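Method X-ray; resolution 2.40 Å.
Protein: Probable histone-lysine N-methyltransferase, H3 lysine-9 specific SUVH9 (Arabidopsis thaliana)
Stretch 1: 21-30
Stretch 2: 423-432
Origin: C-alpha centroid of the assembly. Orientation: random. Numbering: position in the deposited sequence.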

ATOM      1  N   MET A  21       2.051   4.080  -9.588  1.00 20.80           N
ATOM      2  CA  MET A  21       1.748   5.455  -9.192  1.00 21.37           C
ATOM      3  C   MET A  21       0.740   6.102 -10.142  1.00 22.25           C
ATOM      4  O   MET A  21      -0.220   6.759  -9.706  1.00 20.57           O
ATOM      5  CB  MET A  21       3.021   6.291  -9.127  1.00 22.55           C
ATOM      6  CG  MET A  21       3.563   6.481  -7.728  1.00 21.44           C
ATOM      7  SD  MET A  21       4.821   7.767  -7.704  1.00 26.57           S
ATOM      8  CE  MET A  21       6.126   6.947  -8.617  1.00 27.34           C
ATOM      9  N   ILE A  22       0.959   5.906 -11.439  1.00 21.03           N
ATOM     10  CA  ILE A  22       0.019   6.400 -12.438  1.00 21.71           C
ATOM     11  C   ILE A  22      -1.362   5.778 -12.259  1.00 23.48           C
ATOM     12  O   ILE A  22      -2.369   6.488 -12.229  1.00 21.70           O
ATOM     13  CB  ILE A  22       0.513   6.139 -13.872  1.00 25.38           C
ATOM     14  CG1 ILE A  22       1.698   7.048 -14.202  1.00 28.10           C
ATOM     15  CG2 ILE A  22      -0.611   6.366 -14.874  1.00 24.99           C
ATOM     16  CD1 ILE A  22       2.183   6.920 -15.634  1.00 27.52           C
ATOM     17  N   TYR A  23      -1.408   4.454 -12.127  1.00 20.57           N
ATOM     18  CA  TYR A  23      -2.687   3.759 -11.988  1.00 21.43           C
ATOM     19  C   TYR A  23      -3.508   4.270 -10.798  1.00 20.14           C
ATOM     20  O   TYR A  23      -4.660   4.691 -10.960  1.00 20.77           O
ATOM     21  CB  TYR A  23      -2.484   2.243 -11.896  1.00 20.82           C
ATOM     22  CG  TYR A  23      -3.777   1.472 -11.750  1.00 20.16           C
ATOM     23  CD1 TYR A  23      -4.581   1.205 -12.852  1.00 20.63           C
ATOM     24  CD2 TYR A  23      -4.193   1.012 -10.510  1.00 19.26           C
ATOM     25  CE1 TYR A  23      -5.763   0.503 -12.721  1.00 20.26           C
ATOM     26  CE2 TYR A  23      -5.376   0.312 -10.368  1.00 20.12           C
ATOM     27  CZ  TYR A  23      -6.155   0.059 -11.476  1.00 19.83           C
ATOM     28  OH  TYR A  23      -7.330  -0.638 -11.332  1.00 20.03           O
ATOM     29  N   ASP A  24      -2.908   4.249  -9.611  1.00 19.56           N
ATOM     30  CA  ASP A  24      -3.619   4.691  -8.413  1.00 26.45           C
ATOM     31  C   ASP A  24      -3.992   6.180  -8.440  1.00 28.93           C
ATOM     32  O   ASP A  24      -5.079   6.560  -7.978  1.00 30.91           O
ATOM     33  CB  ASP A  24      -2.839   4.331  -7.143  1.00 25.10           C
ATOM     34  CG  ASP A  24      -2.994   2.866  -6.763  1.00 23.43           C
ATOM     35  OD1 ASP A  24      -4.112   2.329  -6.917  1.00 24.21           O
ATOM     36  OD2 ASP A  24      -2.001   2.251  -6.315  1.00 18.69           O
ATOM     37  N   SER A  25      -3.111   7.016  -8.990  1.00 32.52           N
ATOM     38  CA  SER A  25      -3.442   8.432  -9.145  1.00 31.15           C
ATOM     39  C   SER A  25      -4.654   8.623 -10.055  1.00 31.72           C
ATOM     40  O   SER A  25      -5.548   9.418  -9.755  1.00 33.34           O
ATOM     41  CB  SER A  25      -2.254   9.219  -9.693  1.00 21.95           C
ATOM     42  OG  SER A  25      -1.171   9.180  -8.786  1.00 21.79           O
ATOM     43  N   LEU A  26      -4.674   7.886 -11.163  1.00 22.60           N
ATOM     44  CA  LEU A  26      -5.774   7.958 -12.120  1.00 25.86           C
ATOM     45  C   LEU A  26      -7.092   7.525 -11.478  1.00 28.43           C
ATOM     46  O   LEU A  26      -8.107   8.224 -11.594  1.00 25.15           O
ATOM     47  CB  LEU A  26      -5.478   7.086 -13.340  1.00 25.88           C
ATOM     48  CG  LEU A  26      -5.885   7.595 -14.724  1.00 28.75           C
ATOM     49  CD1 LEU A  26      -6.073   6.408 -15.658  1.00 28.53           C
ATOM     50  CD2 LEU A  26      -7.147   8.446 -14.679  1.00 28.77           C
ATOM     51  N   ARG A  27      -7.073   6.369 -10.815  1.00 22.86           N
ATOM     52  CA  ARG A  27      -8.239   5.909 -10.067  1.00 27.59           C
ATOM     53  C   ARG A  27      -8.758   7.011  -9.159  1.00 25.11           C
ATOM     54  O   ARG A  27      -9.936   7.380  -9.219  1.00 26.71           O
ATOM     55  CB  ARG A  27      -7.892   4.697  -9.204  1.00 28.28           C
ATOM     56  CG  ARG A  27      -8.093   3.350  -9.858  1.00 26.16           C
ATOM     57  CD  ARG A  27      -8.207   2.259  -8.798  1.00 27.01           C
ATOM     58  NE  ARG A  27      -7.225   2.423  -7.726  1.00 26.66           N
ATOM     59  CZ  ARG A  27      -7.518   2.838  -6.496  1.00 26.37           C
ATOM     60  NH1 ARG A  27      -8.772   3.131  -6.172  1.00 25.89           N
ATOM     61  NH2 ARG A  27      -6.555   2.962  -5.590  1.00 22.19           N
ATOM     62  N   MET A  28      -7.866   7.540  -8.324  1.00 23.34           N
ATOM     63  CA  MET A  28      -8.252   8.571  -7.370  1.00 24.13           C
ATOM     64  C   MET A  28      -8.850   9.792  -8.067  1.00 25.57           C
ATOM     65  O   MET A  28      -9.786  10.410  -7.560  1.00 26.83           O
ATOM     66  CB  MET A  28      -7.065   8.961  -6.486  1.00 23.35           C
ATOM     67  CG  MET A  28      -6.672   7.871  -5.493  1.00 22.46           C
ATOM     68  SD  MET A  28      -5.180   8.256  -4.559  1.00 25.24           S
ATOM     69  CE  MET A  28      -5.691   9.759  -3.722  1.00 23.94           C
ATOM     70  N   PHE A  29      -8.322  10.121  -9.242  1.00 25.64           N
ATOM     71  CA  PHE A  29      -8.834  11.251 -10.007  1.00 27.22           C
ATOM     72  C   PHE A  29     -10.256  11.015 -10.501  1.00 28.68           C
ATOM     73  O   PHE A  29     -11.106  11.902 -10.411  1.00 30.32           O
ATOM     74  CB  PHE A  29      -7.927  11.564 -11.193  1.00 27.23           C
ATOM     75  CG  PHE A  29      -8.506  12.576 -12.140  1.00 29.12           C
ATOM     76  CD1 PHE A  29      -8.521  13.923 -11.810  1.00 30.10           C
ATOM     77  CD2 PHE A  29      -9.041  12.181 -13.358  1.00 30.13           C
ATOM     78  CE1 PHE A  29      -9.056  14.859 -12.673  1.00 32.06           C
ATOM     79  CE2 PHE A  29      -9.580  13.113 -14.230  1.00 33.77           C
ATOM     80  CZ  PHE A  29      -9.587  14.455 -13.888  1.00 33.17           C
ATOM     81  N   LEU A  30     -10.502   9.823 -11.038  1.00 28.27           N
ATOM     82  CA  LEU A  30     -11.831   9.448 -11.508  1.00 29.74           C
ATOM     83  C   LEU A  30     -12.833   9.480 -10.358  1.00 30.51           C
ATOM     84  O   LEU A  30     -13.997   9.914 -10.520  1.00 32.54           O
ATOM     85  CB  LEU A  30     -11.794   8.050 -12.121  1.00 28.96           C
ATOM     86  CG  LEU A  30     -10.958   7.958 -13.394  1.00 28.96           C
ATOM     87  CD1 LEU A  30     -10.872   6.526 -13.895  1.00 29.04           C
ATOM     88  CD2 LEU A  30     -11.544   8.870 -14.465  1.00 30.87           C
ATOM     89  N   ASP A 423       6.130  12.280  -8.184  1.00 26.08           N
ATOM     90  CA  ASP A 423       5.236  12.053  -9.319  1.00 28.74           C
ATOM     91  C   ASP A 423       3.872  11.516  -8.885  1.00 25.35           C
ATOM     92  O   ASP A 423       3.015  11.230  -9.717  1.00 22.75           O
ATOM     93  CB  ASP A 423       5.875  11.105 -10.335  1.00 30.36           C
ATOM     94  CG  ASP A 423       7.038  11.740 -11.066  1.00 35.00           C
ATOM     95  OD1 ASP A 423       7.138  12.991 -11.064  1.00 36.70           O
ATOM     96  OD2 ASP A 423       7.845  10.994 -11.658  1.00 39.61           O
ATOM     97  N   TRP A 424       3.682  11.370  -7.580  1.00 21.32           N
ATOM     98  CA  TRP A 424       2.400  10.939  -7.027  1.00 20.30           C
ATOM     99  C   TRP A 424       1.317  11.973  -7.334  1.00 20.35           C
ATOM    100  O   TRP A 424       1.461  13.154  -7.015  1.00 20.45           O
ATOM    101  CB  TRP A 424       2.535  10.715  -5.519  1.00 19.28           C
ATOM    102  CG  TRP A 424       1.271  10.333  -4.829  1.00 22.89           C
ATOM    103  CD1 TRP A 424       0.617  11.046  -3.867  1.00 22.45           C
ATOM    104  CD2 TRP A 424       0.502   9.142  -5.040  1.00 18.21           C
ATOM    105  NE1 TRP A 424      -0.513  10.373  -3.465  1.00 21.03           N
ATOM    106  CE2 TRP A 424      -0.606   9.202  -4.169  1.00 20.40           C
ATOM    107  CE3 TRP A 424       0.643   8.033  -5.878  1.00 18.71           C
ATOM    108  CZ2 TRP A 424      -1.569   8.194  -4.114  1.00 18.41           C
ATOM    109  CZ3 TRP A 424      -0.313   7.033  -5.823  1.00 20.80           C
ATOM    110  CH2 TRP A 424      -1.405   7.122  -4.947  1.00 17.79           C
ATOM    111  N   GLY A 425       0.246  11.531  -7.983  1.00 21.84           N
ATOM    112  CA  GLY A 425      -0.821  12.432  -8.383  1.00 21.28           C
ATOM    113  C   GLY A 425      -0.661  12.986  -9.791  1.00 22.58           C
ATOM    114  O   GLY A 425      -1.565  13.643 -10.309  1.00 22.37           O
ATOM    115  N   ASP A 426       0.487  12.724 -10.409  1.00 22.73           N
ATOM    116  CA  ASP A 426       0.752  13.180 -11.773  1.00 26.26           C
ATOM    117  C   ASP A 426      -0.019  12.322 -12.774  1.00 26.17           C
ATOM    118  O   ASP A 426       0.125  11.104 -12.804  1.00 25.36           O
ATOM    119  CB  ASP A 426       2.258  13.147 -12.077  1.00 31.67           C
ATOM    120  CG  ASP A 426       2.621  13.836 -13.393  1.00 36.42           C
ATOM    121  OD1 ASP A 426       1.894  13.669 -14.390  1.00 35.42           O
ATOM    122  OD2 ASP A 426       3.645  14.549 -13.431  1.00 40.09           O
ATOM    123  N   LEU A 427      -0.828  12.975 -13.600  1.00 30.74           N
ATOM    124  CA  LEU A 427      -1.642  12.290 -14.594  1.00 32.59           C
ATOM    125  C   LEU A 427      -1.266  12.728 -15.999  1.00 33.45           C
ATOM    126  O   LEU A 427      -2.023  12.509 -16.949  1.00 32.14           O
ATOM    127  CB  LEU A 427      -3.118  12.603 -14.357  1.00 38.05           C
ATOM    128  CG  LEU A 427      -3.652  12.298 -12.960  1.00 36.07           C
ATOM    129  CD1 LEU A 427      -5.051  12.862 -12.803  1.00 34.07           C
ATOM    130  CD2 LEU A 427      -3.640  10.803 -12.727  1.00 35.72           C
ATOM    131  N   SER A 428      -0.099  13.353 -16.131  1.00 35.02           N
ATOM    132  CA  SER A 428       0.310  13.930 -17.407  1.00 38.70           C
ATOM    133  C   SER A 428       0.594  12.881 -18.484  1.00 37.54           C
ATOM    134  O   SER A 428       0.641  13.211 -19.668  1.00 38.07           O
ATOM    135  CB  SER A 428       1.525  14.845 -17.228  1.00 50.00           C
ATOM    136  OG  SER A 428       2.706  14.083 -17.039  1.00 54.68           O
ATOM    137  N   GLN A 429       0.789  11.628 -18.079  1.00 30.77           N
ATOM    138  CA  GLN A 429       1.036  10.553 -19.037  1.00 35.31           C
ATOM    139  C   GLN A 429      -0.266   9.930 -19.530  1.00 35.09           C
ATOM    140  O   GLN A 429      -0.270   9.160 -20.490  1.00 40.46           O
ATOM    141  CB  GLN A 429       1.964   9.483 -18.445  1.00 45.00           C
ATOM    142  CG  GLN A 429       3.348   9.969 -18.040  1.00 51.85           C
ATOM    143  CD  GLN A 429       4.444   8.946 -18.305  1.00 58.56           C
ATOM    144  OE1 GLN A 429       4.360   8.162 -19.250  1.00 61.21           O
ATOM    145  NE2 GLN A 429       5.481   8.955 -17.469  1.00 59.54           N
ATOM    146  N   VAL A 430      -1.363  10.274 -18.864  1.00 32.13           N
ATOM    147  CA  VAL A 430      -2.685   9.777 -19.229  1.00 33.38           C
ATOM    148  C   VAL A 430      -3.532  10.905 -19.822  1.00 38.31           C
ATOM    149  O   VAL A 430      -4.209  10.728 -20.840  1.00 41.38           O
ATOM    150  CB  VAL A 430      -3.406   9.155 -18.010  1.00 35.50           C
ATOM    151  CG1 VAL A 430      -4.914   9.136 -18.204  1.00 38.11           C
ATOM    152  CG2 VAL A 430      -2.865   7.756 -17.729  1.00 28.65           C
ATOM    153  N   LEU A 431      -3.477  12.073 -19.187  1.00 42.95           N
ATOM    154  CA  LEU A 431      -4.224  13.248 -19.640  1.00 45.26           C
ATOM    155  C   LEU A 431      -3.286  14.342 -20.156  1.00 47.75           C
ATOM    156  O   LEU A 431      -2.506  14.916 -19.394  1.00 43.14           O
ATOM    157  CB  LEU A 431      -5.089  13.794 -18.501  1.00 42.74           C
ATOM    158  CG  LEU A 431      -6.029  12.781 -17.845  1.00 42.90           C
ATOM    159  CD1 LEU A 431      -6.638  13.351 -16.577  1.00 41.86           C
ATOM    160  CD2 LEU A 431      -7.117  12.355 -18.819  1.00 46.64           C
ATOM    161  N   ALA A 432      -3.373  14.627 -21.451  1.00 71.33           N
ATOM    162  CA  ALA A 432      -2.499  15.606 -22.093  1.00 77.93           C
ATOM    163  C   ALA A 432      -2.659  17.013 -21.519  1.00 81.07           C
ATOM    164  O   ALA A 432      -1.695  17.778 -21.452  1.00 83.19           O
ATOM    165  CB  ALA A 432      -2.741  15.620 -23.601  1.00 60.24           C
TER

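The contact between the helix 21-30 and the irregular segment 423-432 buries 698 Å² in total, and most of the close pairs are apolar. At its centre lies Leu-427, whose CA-to-CB bond runs sideways to the helix but whose m,t rotamer brings both methyls onto it. Leu-427 CD2 packs against the helix backbone, 3.5 Å from Leu-26 N and 3.6 Å from Ser-25 C, while Leu-427 CD1 lies 3.5 Å from Phe-29 CG. A branched aliphatic end suits this place because its two methyls reach successive turns of the helix at once.

Trp-424 has the largest area covered by the opposing stretch, 107 Å². With chi1 at 177° (t), its indole reaches across the helix and meets residues before and after Ser-25 in sequence. Met-21 CG (3.8 Å from Trp-424 CE3) and Asp-24 CB (3.8 Å from Trp-424 CH2) lie at the ring edge, near its plane. Met-28 SD approaches Trp-424 CZ2 to 3.6 Å and stands 4.7 Å from the centroid of the six-membered ring, 62° off the normal, an oblique sulfur-aromatic contact. The flexible, unbranched methionines fit the outline of the large ring, and Trp-424 NE1 is hydrogen-bonded elsewhere in the structure.

Further along the loop, smaller apolar pairs extend the packing. Val-430 points toward the helix and uses both methyls: CG1 is 3.9 Å from Leu-26 CD1, and CG2 is 3.9 Å from Ile-22 CG2. Leu-431 CD1 meets Phe-29 CE2 at 3.8 Å, obliquely to the ring. Ile-22 CD1 touches Gln-429 CB at 3.8 Å, so this exposed polar residue contributes an aliphatic carbon to the contact.

One hydrogen bond crosses the interface: Gly-425 N donates to Ser-25 OG at 2.9 Å, with an N-H...acceptor angle of 141°. The same hydroxyl donates to Met-21 O at 2.8 Å, one turn back in the helix, so it is both donor and acceptor. It also sits over one face of the indole, with Ser-25 OG 3.6 Å from Trp-424 CE3. Here the backbones come close, Ser-25 CA to Gly-425 CA being 4.8 Å, and the short serine side chain fits the gap. Gly-425 occupies a type II turn from Asp-423 to Asp-426; at phi/psi 93/-8 a CB would jam against the preceding carbonyl oxygen, which by itself calls for glycine.

At the polar edge, Asp-426 OD1 accepts from Ser-428 N (2.7 Å) and Ser-428 OG (2.8 Å), bracing the loop just beyond the turn.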